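Local coordinates for protein UTP-glucose-1-phosphate uridylyltransferase 2 (Trypanosoma brucei, PDB 3GUE) that probably catalyses the reaction of UTP with alpha-D-glucose 1-phosphate to give UDP-glucose and diphosphate, and binds UDP-glucose, at residues R474-N478 and E479-V483. Numbering follows the deposited sequence.
Sequences RVLDN and EVVVV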
loop_
_atom_site.group_PDB
_atom_site.type_symbol
_atom_site.label_atom_id
_atom_site.label_comp_id
_atom_site.label_asym_id
_atom_site.label_seq_id
_atom_site.Cartn_x
_atom_site.Cartn_y
_atom_site.Cartn_z
ATOM N N ARG A 474 14.370 -31.138 -3.211
ATOM C CA ARG A 474 13.324 -31.678 -2.312
ATOM C C ARG A 474 11.915 -31.305 -2.783
ATOM O O ARG A 474 11.617 -30.138 -3.027
ATOM C CB ARG A 474 13.535 -31.166 -0.883
ATOM C CG ARG A 474 12.509 -31.641 0.140
ATOM C CD ARG A 474 12.931 -32.947 0.778
ATOM N NE ARG A 474 11.951 -33.439 1.751
ATOM C CZ ARG A 474 12.029 -33.245 3.065
ATOM N NH1 ARG A 474 13.049 -32.572 3.595
ATOM N NH2 ARG A 474 11.087 -33.728 3.852
ATOM N N VAL A 475 11.066 -32.312 -2.933
ATOM C CA VAL A 475 9.634 -32.100 -3.188
ATOM C C VAL A 475 8.872 -32.228 -1.860
ATOM O O VAL A 475 8.887 -33.280 -1.210
ATOM C CB VAL A 475 9.045 -33.129 -4.219
ATOM C CG1 VAL A 475 7.529 -32.901 -4.383
ATOM C CG2 VAL A 475 9.759 -33.058 -5.560
ATOM N N LEU A 476 8.218 -31.149 -1.460
ATOM C CA LEU A 476 7.332 -31.179 -0.316
ATOM C C LEU A 476 5.901 -31.130 -0.814
ATOM O O LEU A 476 5.397 -30.073 -1.231
ATOM C CB LEU A 476 7.622 -30.021 0.625
ATOM C CG LEU A 476 8.970 -30.041 1.333
ATOM C CD1 LEU A 476 9.325 -28.613 1.614
ATOM C CD2 LEU A 476 8.937 -30.903 2.620
ATOM N N ASP A 477 5.264 -32.294 -0.767
ATOM C CA ASP A 477 3.949 -32.499 -1.360
ATOM C C ASP A 477 2.923 -32.783 -0.260
ATOM O O ASP A 477 2.850 -33.916 0.245
ATOM C CB ASP A 477 4.036 -33.691 -2.317
ATOM C CG ASP A 477 2.808 -33.840 -3.196
ATOM O OD1 ASP A 477 1.851 -33.051 -3.053
ATOM O OD2 ASP A 477 2.815 -34.761 -4.042
ATOM N N ASN A 478 2.150 -31.762 0.120
ATOM C CA ASN A 478 1.180 -31.895 1.210
ATOM C C ASN A 478 1.771 -32.516 2.495
ATOM O O ASN A 478 1.122 -33.324 3.189
ATOM C CB ASN A 478 -0.045 -32.678 0.715
ATOM C CG ASN A 478 -1.143 -31.773 0.274
ATOM O OD1 ASN A 478 -1.803 -31.136 1.102
ATOM N ND2 ASN A 478 -1.321 -31.652 -1.042
ATOM N N GLU A 479 3.005 -32.122 2.799
ATOM C CA GLU A 479 3.803 -32.743 3.853
ATOM C C GLU A 479 3.966 -31.807 5.045
ATOM O O GLU A 479 4.012 -30.589 4.891
ATOM C CB GLU A 479 5.169 -33.116 3.274
ATOM C CG GLU A 479 6.200 -33.699 4.229
ATOM C CD GLU A 479 7.432 -34.249 3.490
ATOM O OE1 GLU A 479 7.585 -33.965 2.284
ATOM O OE2 GLU A 479 8.234 -34.978 4.112
ATOM N N VAL A 480 4.054 -32.401 6.228
ATOM C CA VAL A 480 4.356 -31.693 7.451
ATOM C C VAL A 480 5.739 -32.174 7.880
ATOM O O VAL A 480 5.941 -33.380 8.096
ATOM C CB VAL A 480 3.282 -31.980 8.547
ATOM C CG1 VAL A 480 3.779 -31.593 9.936
ATOM C CG2 VAL A 480 1.978 -31.262 8.226
ATOM N N VAL A 481 6.670 -31.228 8.002
ATOM C CA VAL A 481 8.057 -31.497 8.403
ATOM C C VAL A 481 8.298 -30.927 9.801
ATOM O O VAL A 481 8.115 -29.741 10.043
ATOM C CB VAL A 481 9.081 -30.939 7.353
ATOM C CG1 VAL A 481 10.542 -31.194 7.763
ATOM C CG2 VAL A 481 8.804 -31.545 5.978
ATOM N N VAL A 482 8.652 -31.807 10.734
ATOM C CA VAL A 482 8.987 -31.373 12.082
ATOM C C VAL A 482 10.344 -31.923 12.522
ATOM O O VAL A 482 10.538 -33.133 12.652
ATOM C CB VAL A 482 7.904 -31.728 13.136
ATOM C CG1 VAL A 482 8.138 -30.908 14.431
ATOM C CG2 VAL A 482 6.449 -31.527 12.594
ATOM N N VAL A 483 11.285 -31.014 12.752
ATOM C CA VAL A 483 12.597 -31.407 13.248
ATOM C C VAL A 483 12.808 -30.978 14.699
ATOM O O VAL A 483 12.670 -29.809 15.059
ATOM C CB VAL A 483 13.728 -30.892 12.346
ATOM C CG1 VAL A 483 15.045 -30.897 13.103
ATOM C CG2 VAL A 483 13.834 -31.751 11.097
HETATM O O HOH W 1 6.059 -34.854 -0.068
#
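E479 folds back across the inside of a tight bend between two short strands, reaching R474 directly through OE2 and the backbone of D477 through a water on OE1. OE2 takes the salt bridge: R474 NH2 lies 3.1 Å from E479 OE2, with an N-H...O angle of 138°, so the bond is noticeably bent. The oxygen sits almost in the guanidinium plane, at its edge, whereas the donor reaches it from above the carboxylate plane; the two flat groups are turned 67° apart, which excludes a coplanar, two-pronged pairing. The water, 2.9 Å from E479 OE1, donates to it, though its protons may be shared with other acceptors. The same water accepts the backbone N-H of D477, 2.8 Å from D477 N, and thereby links the carboxylate to the backbone of strand 475-477. With CG anti to the backbone N (chi1 176°) and the chain extended beyond it, E479 spans the distance to both partners. The R474 chain, bent at chi2 (89°), brings its guanidinium over L476, whose CD2 sits 3.6 Å above the guanidinium plane of R474, offset toward the rim. That methyl is also pressed against V481, with L476 CD2 a tight 3.4 Å from V481 CG2, and the buried leucine thus forms the apolar floor beneath the ion pair. N478, in the left-handed helical region (phi 50°), forms the corner at which the chain turns sharply, and its OD1 is satisfied by the backbone N of N457 in the neighbouring coil. The bend is consistent with a corner between two faces of the C-terminal parallel beta-helix of UDP-glucose pyrophosphorylases, far from the UDP-glucose site: strand 475-477 pairs with 453-455, strand 480-483 lies outermost beside 458-462, and L476 packs on V458 and I460 of the latter.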